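Local coordinates for xylulose kinase (Escherichia coli, PDB 2ITM), which phosphorylates D-xylulose to D-xylulose 5-phosphate at the expense of ATP, as a homodimeric sugar kinase of the FGGY family, at residues Arg157-Met168 and Leu202-Leu213; Val228-Val239 and Pro424-Ala435. All coordinates share one frame; numbering follows the deposited sequence.

Interaction 1 of 2, residues Arg157-Met168 and Leu202-Leu213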
loop_
_atom_site.group_PDB
_atom_site.type_symbol
_atom_site.label_atom_id
_atom_site.label_comp_id
_atom_site.label_asym_id
_atom_site.label_seq_id
_atom_site.Cartn_x
_atom_site.Cartn_y
_atom_site.Cartn_z
ATOM N N ARG A 157 17.562 1.176 43.153
ATOM C CA ARG A 157 18.679 1.403 44.043
ATOM C C ARG A 157 18.252 1.743 45.466
ATOM O O ARG A 157 18.721 1.145 46.406
ATOM C CB ARG A 157 19.620 2.467 43.481
ATOM C CG ARG A 157 20.788 2.799 44.374
ATOM C CD ARG A 157 21.413 4.156 44.128
ATOM N NE ARG A 157 21.379 4.499 42.720
ATOM C CZ ARG A 157 22.110 3.908 41.801
ATOM N NH1 ARG A 157 22.963 2.960 42.140
ATOM N NH2 ARG A 157 21.997 4.271 40.545
ATOM N N LEU A 158 17.360 2.714 45.605
ATOM C CA LEU A 158 16.841 3.122 46.905
ATOM C C LEU A 158 16.230 1.962 47.683
ATOM O O LEU A 158 16.514 1.773 48.848
ATOM C CB LEU A 158 15.836 4.253 46.745
ATOM C CG LEU A 158 15.052 4.650 47.990
ATOM C CD1 LEU A 158 15.897 5.491 48.884
ATOM C CD2 LEU A 158 13.767 5.356 47.633
ATOM N N ARG A 159 15.427 1.153 47.013
ATOM C CA ARG A 159 14.901 -0.070 47.599
ATOM C C ARG A 159 15.969 -1.090 48.007
ATOM O O ARG A 159 15.796 -1.812 48.973
ATOM C CB ARG A 159 13.859 -0.702 46.685
ATOM C CG ARG A 159 12.490 -0.050 46.758
ATOM C CD ARG A 159 11.795 -0.197 48.095
ATOM N NE ARG A 159 10.428 -0.709 47.968
ATOM C CZ ARG A 159 10.097 -1.975 48.065
ATOM N NH1 ARG A 159 11.020 -2.884 48.292
ATOM N NH2 ARG A 159 8.844 -2.344 47.921
ATOM N N MET A 160 17.077 -1.119 47.273
ATOM C CA MET A 160 18.164 -2.022 47.548
ATOM C C MET A 160 19.184 -1.501 48.565
ATOM O O MET A 160 19.810 -2.280 49.258
ATOM C CB MET A 160 18.881 -2.401 46.259
ATOM C CG MET A 160 18.150 -3.368 45.370
ATOM S SD MET A 160 19.186 -3.939 44.024
ATOM C CE MET A 160 19.536 -2.417 43.222
ATOM N N THR A 161 19.347 -0.185 48.636
ATOM C CA THR A 161 20.422 0.431 49.402
ATOM C C THR A 161 20.007 1.453 50.424
ATOM O O THR A 161 20.766 1.785 51.312
ATOM C CB THR A 161 21.468 1.068 48.490
ATOM O OG1 THR A 161 20.904 2.180 47.795
ATOM C CG2 THR A 161 21.893 0.117 47.423
ATOM N N GLY A 162 18.800 1.977 50.272
ATOM C CA GLY A 162 18.360 3.130 51.030
ATOM C C GLY A 162 18.990 4.462 50.667
ATOM O O GLY A 162 18.816 5.431 51.384
ATOM N N GLU A 163 19.709 4.516 49.554
ATOM C CA GLU A 163 20.333 5.752 49.109
ATOM C C GLU A 163 19.576 6.365 47.939
ATOM O O GLU A 163 18.918 5.655 47.194
ATOM C CB GLU A 163 21.793 5.530 48.703
ATOM C CG GLU A 163 22.596 4.598 49.596
ATOM C CD GLU A 163 22.918 5.227 50.922
ATOM O OE1 GLU A 163 22.675 6.428 51.066
ATOM O OE2 GLU A 163 23.392 4.540 51.809
ATOM N N PHE A 164 19.675 7.685 47.805
ATOM C CA PHE A 164 19.162 8.409 46.653
ATOM C C PHE A 164 20.307 8.790 45.725
ATOM O O PHE A 164 21.038 9.721 45.996
ATOM C CB PHE A 164 18.435 9.697 47.073
ATOM C CG PHE A 164 17.273 9.485 48.007
ATOM C CD1 PHE A 164 17.464 9.417 49.369
ATOM C CD2 PHE A 164 15.989 9.368 47.525
ATOM C CE1 PHE A 164 16.405 9.224 50.214
ATOM C CE2 PHE A 164 14.931 9.179 48.377
ATOM C CZ PHE A 164 15.138 9.107 49.714
ATOM N N ALA A 165 20.444 8.076 44.617
ATOM C CA ALA A 165 21.544 8.311 43.704
ATOM C C ALA A 165 21.243 7.951 42.255
ATOM O O ALA A 165 20.487 7.043 41.983
ATOM C CB ALA A 165 22.773 7.611 44.176
ATOM N N SER A 166 21.860 8.678 41.333
ATOM C CA SER A 166 21.863 8.315 39.931
ATOM C C SER A 166 23.234 8.460 39.272
ATOM O O SER A 166 24.171 8.906 39.891
ATOM C CB SER A 166 20.815 9.128 39.170
ATOM O OG SER A 166 20.538 8.570 37.915
ATOM N N ASP A 167 23.281 8.099 38.007
ATOM C CA ASP A 167 24.455 8.291 37.187
ATOM C C ASP A 167 24.237 9.337 36.102
ATOM O O ASP A 167 23.133 9.681 35.792
ATOM C CB ASP A 167 24.903 6.970 36.580
ATOM C CG ASP A 167 24.109 6.593 35.370
ATOM O OD1 ASP A 167 24.613 6.765 34.266
ATOM O OD2 ASP A 167 22.975 6.114 35.431
ATOM N N MET A 168 25.327 9.812 35.522
ATOM C CA MET A 168 25.290 10.882 34.532
ATOM C C MET A 168 24.510 10.546 33.236
ATOM O O MET A 168 23.919 11.399 32.616
ATOM C CB MET A 168 26.703 11.351 34.202
ATOM C CG MET A 168 27.480 11.875 35.402
ATOM S SD MET A 168 26.782 13.347 36.137
ATOM C CE MET A 168 27.960 13.640 37.412
ATOM N N LEU A 202 24.424 12.742 42.202
ATOM C CA LEU A 202 24.943 12.311 40.916
ATOM C C LEU A 202 26.297 11.640 41.052
ATOM O O LEU A 202 27.138 12.116 41.784
ATOM C CB LEU A 202 25.037 13.478 39.953
ATOM C CG LEU A 202 23.733 14.149 39.538
ATOM C CD1 LEU A 202 23.977 15.521 38.962
ATOM C CD2 LEU A 202 22.960 13.284 38.573
ATOM N N TYR A 203 26.461 10.558 40.335
ATOM C CA TYR A 203 27.739 9.878 40.266
ATOM C C TYR A 203 28.086 9.568 38.819
ATOM O O TYR A 203 27.249 9.673 37.945
ATOM C CB TYR A 203 27.697 8.585 41.072
ATOM C CG TYR A 203 27.540 8.747 42.561
ATOM C CD1 TYR A 203 26.364 9.212 43.106
ATOM C CD2 TYR A 203 28.567 8.420 43.422
ATOM C CE1 TYR A 203 26.218 9.351 44.470
ATOM C CE2 TYR A 203 28.432 8.550 44.778
ATOM C CZ TYR A 203 27.257 9.018 45.305
ATOM O OH TYR A 203 27.129 9.150 46.658
ATOM N N GLU A 204 29.322 9.169 38.578
ATOM C CA GLU A 204 29.667 8.467 37.350
ATOM C C GLU A 204 29.294 6.996 37.436
ATOM O O GLU A 204 29.212 6.444 38.512
ATOM C CB GLU A 204 31.143 8.643 37.025
ATOM C CG GLU A 204 31.604 10.082 36.954
ATOM C CD GLU A 204 31.118 10.809 35.720
ATOM O OE1 GLU A 204 30.673 10.161 34.776
ATOM O OE2 GLU A 204 31.190 12.040 35.700
ATOM N N GLY A 205 29.040 6.380 36.294
ATOM C CA GLY A 205 28.521 5.026 36.241
ATOM C C GLY A 205 29.299 4.022 37.060
ATOM O O GLY A 205 28.723 3.110 37.624
ATOM N N SER A 206 30.609 4.216 37.129
ATOM C CA SER A 206 31.535 3.226 37.654
ATOM C C SER A 206 31.858 3.443 39.129
ATOM O O SER A 206 32.643 2.715 39.707
ATOM C CB SER A 206 32.823 3.227 36.833
ATOM O OG SER A 206 33.240 4.539 36.544
ATOM N N GLU A 207 31.228 4.447 39.719
ATOM C CA GLU A 207 31.413 4.800 41.117
ATOM C C GLU A 207 30.389 4.122 42.036
ATOM O O GLU A 207 29.273 3.845 41.634
ATOM C CB GLU A 207 31.352 6.318 41.283
ATOM C CG GLU A 207 32.496 7.060 40.630
ATOM C CD GLU A 207 32.337 8.568 40.666
ATOM O OE1 GLU A 207 33.292 9.268 40.293
ATOM O OE2 GLU A 207 31.266 9.056 41.055
ATOM N N ILE A 208 30.798 3.866 43.270
ATOM C CA ILE A 208 29.940 3.249 44.272
ATOM C C ILE A 208 29.015 4.249 44.974
ATOM O O ILE A 208 29.432 5.305 45.403
ATOM C CB ILE A 208 30.798 2.479 45.285
ATOM C CG1 ILE A 208 31.635 1.424 44.573
ATOM C CG2 ILE A 208 29.968 1.854 46.364
ATOM C CD1 ILE A 208 32.287 0.463 45.486
ATOM N N THR A 209 27.741 3.909 45.050
ATOM C CA THR A 209 26.746 4.792 45.630
ATOM C C THR A 209 26.322 4.342 47.023
ATOM O O THR A 209 25.622 5.047 47.722
ATOM C CB THR A 209 25.524 4.886 44.728
ATOM O OG1 THR A 209 24.957 3.590 44.569
ATOM C CG2 THR A 209 25.917 5.297 43.353
ATOM N N GLY A 210 26.760 3.157 47.405
ATOM C CA GLY A 210 26.321 2.535 48.628
ATOM C C GLY A 210 26.489 1.040 48.583
ATOM O O GLY A 210 27.306 0.520 47.835
ATOM N N ALA A 211 25.700 0.355 49.397
ATOM C CA ALA A 211 25.736 -1.084 49.487
ATOM C C ALA A 211 24.340 -1.631 49.714
ATOM O O ALA A 211 23.455 -0.911 50.140
ATOM C CB ALA A 211 26.644 -1.510 50.588
ATOM N N LEU A 212 24.146 -2.906 49.409
ATOM C CA LEU A 212 22.911 -3.577 49.763
ATOM C C LEU A 212 22.641 -3.457 51.242
ATOM O O LEU A 212 23.516 -3.666 52.060
ATOM C CB LEU A 212 22.928 -5.045 49.369
ATOM C CG LEU A 212 23.251 -5.456 47.946
ATOM C CD1 LEU A 212 23.135 -6.949 47.813
ATOM C CD2 LEU A 212 22.384 -4.752 46.945
ATOM N N LEU A 213 21.405 -3.124 51.565
ATOM C CA LEU A 213 20.878 -3.306 52.897
ATOM C C LEU A 213 20.972 -4.754 53.354
ATOM O O LEU A 213 20.680 -5.669 52.610
ATOM C CB LEU A 213 19.437 -2.813 52.973
ATOM C CG LEU A 213 19.210 -1.375 52.520
ATOM C CD1 LEU A 213 17.826 -1.192 52.035
ATOM C CD2 LEU A 213 19.566 -0.429 53.615
HETATM O O HOH W 1 23.309 2.935 46.799
HETATM O O HOH W 2 23.887 1.894 51.479
#
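Leu213 N donates a backbone hydrogen bond to Met160 O (2.9 Å), while in the strands Tyr203 N bonds to Ser166 O (2.9 Å) and Met168 N, weakly, to Tyr203 O. These last pairs belong to a two-stranded parallel sheet, 165-167 beside 201-203, set against the edge strand 208-211 of the large mixed sheet of the N-terminal FGGY domain.

Among polar side chains, Arg157 crosses Thr209 at about a right angle. Its chain bends at chi3 (-35°), which turns NE onto Ala165 O and leaves NH1 a weak bond of 3.2 Å to Thr209 OG1; the same guanidinium also holds Asp154 and the carbonyls of Val228 and Ala229. One water links Thr161 OG1 and Thr209 OG1, and a second joins Glu163 OE2 to Ala211 N. Thr161 OG1 further accepts from Glu163 N in an ST turn.

In the apolar contacts, Ala165 CB lies 3.9 Å from Tyr203 CE1 and also touches Thr209 CB, whose own methyl CG2 sits over the centre of the Tyr203 ring. Met168, folded at chi2, brings CE to 3.9 Å from Leu202 CB; its CG packs on the Glu204 carboxylate, which is salt-bridged to Arg182.

Interaction 2 of 2, residues Val228-Val239 and Pro424-Ala435. With XUL (D-xylulose), chain C.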
loop_
_atom_site.group_PDB
_atom_site.type_symbol
_atom_site.label_atom_id
_atom_site.label_comp_id
_atom_site.label_asym_id
_atom_site.label_seq_id
_atom_site.Cartn_x
_atom_site.Cartn_y
_atom_site.Cartn_z
ATOM N N VAL A 228 27.157 0.036 42.345
ATOM C CA VAL A 228 27.545 1.148 41.497
ATOM C C VAL A 228 26.351 1.908 40.922
ATOM O O VAL A 228 25.237 1.425 40.934
ATOM C CB VAL A 228 28.530 0.740 40.388
ATOM C CG1 VAL A 228 29.766 0.075 40.966
ATOM C CG2 VAL A 228 27.859 -0.133 39.370
ATOM N N ALA A 229 26.611 3.106 40.424
ATOM C CA ALA A 229 25.575 3.961 39.866
ATOM C C ALA A 229 24.879 3.368 38.642
ATOM O O ALA A 229 23.704 3.571 38.446
ATOM C CB ALA A 229 26.133 5.317 39.549
ATOM N N GLY A 230 25.627 2.645 37.825
ATOM C CA GLY A 230 25.095 2.058 36.616
ATOM C C GLY A 230 24.987 3.027 35.455
ATOM O O GLY A 230 25.749 3.971 35.343
ATOM N N GLY A 231 24.018 2.768 34.590
ATOM C CA GLY A 231 23.735 3.591 33.418
ATOM C C GLY A 231 22.292 3.434 32.975
ATOM O O GLY A 231 21.638 2.450 33.295
ATOM N N GLY A 232 21.788 4.414 32.241
ATOM C CA GLY A 232 20.651 4.183 31.384
ATOM C C GLY A 232 20.904 2.990 30.491
ATOM O O GLY A 232 22.044 2.665 30.200
ATOM N N ASP A 233 19.832 2.345 30.054
ATOM C CA ASP A 233 19.941 1.113 29.293
ATOM C C ASP A 233 20.822 1.185 28.046
ATOM O O ASP A 233 21.642 0.319 27.827
ATOM C CB ASP A 233 18.574 0.500 28.996
ATOM C CG ASP A 233 17.669 1.415 28.199
ATOM O OD1 ASP A 233 18.097 2.501 27.781
ATOM O OD2 ASP A 233 16.501 1.119 27.942
ATOM N N ASN A 234 20.657 2.222 27.239
ATOM C CA ASN A 234 21.540 2.431 26.103
ATOM C C ASN A 234 23.012 2.522 26.487
ATOM O O ASN A 234 23.817 1.745 26.015
ATOM C CB ASN A 234 21.115 3.640 25.270
ATOM C CG ASN A 234 19.754 3.470 24.645
ATOM O OD1 ASN A 234 19.484 2.489 23.996
ATOM N ND2 ASN A 234 18.894 4.434 24.849
ATOM N N ALA A 235 23.349 3.469 27.351
ATOM C CA ALA A 235 24.733 3.677 27.741
ATOM C C ALA A 235 25.350 2.437 28.374
ATOM O O ALA A 235 26.475 2.094 28.085
ATOM C CB ALA A 235 24.874 4.865 28.644
ATOM N N ALA A 236 24.590 1.762 29.227
ATOM C CA ALA A 236 25.057 0.528 29.842
ATOM C C ALA A 236 25.291 -0.585 28.836
ATOM O O ALA A 236 26.298 -1.252 28.881
ATOM C CB ALA A 236 24.117 0.072 30.930
ATOM N N GLY A 237 24.336 -0.778 27.941
ATOM C CA GLY A 237 24.533 -1.577 26.756
ATOM C C GLY A 237 25.823 -1.313 26.016
ATOM O O GLY A 237 26.550 -2.227 25.700
ATOM N N ALA A 238 26.098 -0.045 25.751
ATOM C CA ALA A 238 27.308 0.347 25.059
ATOM C C ALA A 238 28.540 -0.071 25.827
ATOM O O ALA A 238 29.524 -0.479 25.236
ATOM C CB ALA A 238 27.328 1.824 24.815
ATOM N N VAL A 239 28.486 0.056 27.144
ATOM C CA VAL A 239 29.619 -0.321 27.953
ATOM C C VAL A 239 29.867 -1.834 27.875
ATOM O O VAL A 239 31.011 -2.281 27.850
ATOM C CB VAL A 239 29.415 0.136 29.427
ATOM C CG1 VAL A 239 30.363 -0.587 30.344
ATOM C CG2 VAL A 239 29.630 1.663 29.556
ATOM N N PRO A 424 21.919 -4.597 28.404
ATOM C CA PRO A 424 22.388 -3.661 29.412
ATOM C C PRO A 424 22.849 -4.282 30.717
ATOM O O PRO A 424 23.690 -3.710 31.370
ATOM C CB PRO A 424 21.167 -2.783 29.635
ATOM C CG PRO A 424 20.491 -2.779 28.346
ATOM C CD PRO A 424 20.655 -4.142 27.809
ATOM N N ALA A 425 22.304 -5.436 31.081
ATOM C CA ALA A 425 22.750 -6.156 32.262
ATOM C C ALA A 425 24.252 -6.443 32.247
ATOM O O ALA A 425 24.911 -6.341 33.268
ATOM C CB ALA A 425 21.962 -7.426 32.450
ATOM N N LEU A 426 24.767 -6.798 31.078
ATOM C CA LEU A 426 26.194 -6.962 30.870
ATOM C C LEU A 426 27.003 -5.724 31.247
ATOM O O LEU A 426 27.916 -5.803 32.036
ATOM C CB LEU A 426 26.491 -7.388 29.442
ATOM C CG LEU A 426 27.945 -7.707 29.142
ATOM C CD1 LEU A 426 28.425 -8.703 30.119
ATOM C CD2 LEU A 426 28.135 -8.184 27.730
ATOM N N GLY A 427 26.642 -4.580 30.684
ATOM C CA GLY A 427 27.290 -3.334 31.019
ATOM C C GLY A 427 27.183 -2.974 32.485
ATOM O O GLY A 427 28.138 -2.532 33.106
ATOM N N ALA A 428 26.007 -3.163 33.065
ATOM C CA ALA A 428 25.816 -3.029 34.494
ATOM C C ALA A 428 26.839 -3.821 35.310
ATOM O O ALA A 428 27.456 -3.299 36.216
ATOM C CB ALA A 428 24.406 -3.410 34.878
ATOM N N ALA A 429 27.009 -5.088 34.975
ATOM C CA ALA A 429 27.975 -5.916 35.666
ATOM C C ALA A 429 29.388 -5.421 35.415
ATOM O O ALA A 429 30.200 -5.390 36.316
ATOM C CB ALA A 429 27.830 -7.346 35.257
ATOM N N ARG A 430 29.659 -5.019 34.181
ATOM C CA ARG A 430 30.968 -4.503 33.807
ATOM C C ARG A 430 31.322 -3.328 34.707
ATOM O O ARG A 430 32.445 -3.189 35.155
ATOM C CB ARG A 430 30.977 -4.066 32.344
ATOM C CG ARG A 430 31.415 -5.114 31.310
ATOM C CD ARG A 430 32.273 -6.197 31.904
ATOM N NE ARG A 430 32.190 -7.458 31.154
ATOM C CZ ARG A 430 32.377 -7.564 29.858
ATOM N NH1 ARG A 430 32.634 -6.485 29.148
ATOM N NH2 ARG A 430 32.296 -8.743 29.271
ATOM N N LEU A 431 30.335 -2.497 34.978
ATOM C CA LEU A 431 30.538 -1.355 35.827
ATOM C C LEU A 431 30.895 -1.757 37.248
ATOM O O LEU A 431 31.759 -1.169 37.853
ATOM C CB LEU A 431 29.341 -0.416 35.766
ATOM C CG LEU A 431 29.208 0.393 34.479
ATOM C CD1 LEU A 431 27.842 0.975 34.354
ATOM C CD2 LEU A 431 30.252 1.492 34.426
ATOM N N ALA A 432 30.233 -2.777 37.761
ATOM C CA ALA A 432 30.539 -3.304 39.077
ATOM C C ALA A 432 31.953 -3.884 39.160
ATOM O O ALA A 432 32.656 -3.668 40.128
ATOM C CB ALA A 432 29.520 -4.323 39.478
ATOM N N GLN A 433 32.339 -4.627 38.135
ATOM C CA GLN A 433 33.699 -5.035 37.945
ATOM C C GLN A 433 34.714 -3.929 38.096
ATOM O O GLN A 433 35.690 -4.080 38.793
ATOM C CB GLN A 433 33.865 -5.652 36.573
ATOM C CG GLN A 433 33.665 -7.118 36.544
ATOM C CD GLN A 433 34.331 -7.747 35.362
ATOM O OE1 GLN A 433 33.892 -7.571 34.238
ATOM N NE2 GLN A 433 35.394 -8.478 35.612
ATOM N N ILE A 434 34.487 -2.839 37.406
ATOM C CA ILE A 434 35.359 -1.690 37.455
ATOM C C ILE A 434 35.534 -1.228 38.890
ATOM O O ILE A 434 36.624 -1.124 39.390
ATOM C CB ILE A 434 34.800 -0.554 36.585
ATOM C CG1 ILE A 434 34.783 -0.952 35.115
ATOM C CG2 ILE A 434 35.610 0.703 36.761
ATOM C CD1 ILE A 434 34.453 0.169 34.199
ATOM N N ALA A 435 34.425 -0.968 39.557
ATOM C CA ALA A 435 34.451 -0.489 40.922
ATOM C C ALA A 435 35.136 -1.480 41.841
ATOM O O ALA A 435 35.852 -1.089 42.747
ATOM C CB ALA A 435 33.052 -0.213 41.401
HETATM C C1 XUL C . 15.519 7.305 24.617
HETATM C C2 XUL C . 15.797 5.829 24.390
HETATM C C3 XUL C . 15.957 4.948 25.578
HETATM C C4 XUL C . 14.775 4.014 25.547
HETATM C C5 XUL C . 14.533 3.322 26.872
HETATM O O1 XUL C . 16.712 8.017 24.823
HETATM O O2 XUL C . 15.343 5.223 23.200
HETATM O O3 XUL C . 15.805 5.773 26.696
HETATM O O4 XUL C . 13.685 4.835 25.230
HETATM O O5 XUL C . 15.462 3.786 27.799
#
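With chi1 at 60°, Asp233 holds CG between its backbone N and carbonyl carbon; the carboxylate thereby faces D-xylulose while CB stays 3.9 Å from Pro424 CG. On Val239, chi1 of 163° sets CG1 beside the carbonyl carbon, where it meets Gly427 O and, at 4.1 Å, Arg430 CB. Asp233 OD2 accepts a 2.9 Å hydrogen bond from O5 of the sugar, the hydroxyl that receives the phosphate, consistent with its inferred role as proton acceptor. A leucine in its place would probably leave O5 without this acceptor and so without the presumed means of activating the hydroxyl.

Helix 233-239, which starts just after the glycines Gly230-Gly232 at the end of strand 226-232 of the actin-like ATPase fold, crosses helix 424-435 at 70° with axes only 6.5 Å apart. Glycine permits this closeness: Gly427 CA makes a CA-H...O contact of 3.1 Å with Ala236 O, where any side chain on Gly427 would clash. Pro424 CG rests 3.3 Å from Asp233 O, and Ala236 CB packs by Pro424 O.

Further along, Leu431 CD1 lies against the Gly230 backbone, 3.7 Å from its carbonyl carbon. Val228 lies against the helix, CG2 on Leu431 CB and CG1 tightly on Ala435 CB.

How the interactions relate
Along the chain the two follow in series, both segments of interaction 1 preceding those of interaction 2, and their centres lie 13 Å apart. Strands 208-211 and 226-232, one from each, are antiparallel neighbours in the same mixed sheet, with 208-211 at its edge. Arg157 of interaction 1 reaches the 226-232 strand of interaction 2, while Asp167 packs on Gly230 and Gly231. Interaction 1 stays within the N-terminal family region, whereas interaction 2 brings in helix 424-435 from the C-terminal family region, after 184 intervening residues. Strand 226-232 leads into the helix that begins with Asp233, the probable proton acceptor, which hydrogen-bonds D-xylulose; the side chain of Asp167 in interaction 1 is about 11 Å from the sugar.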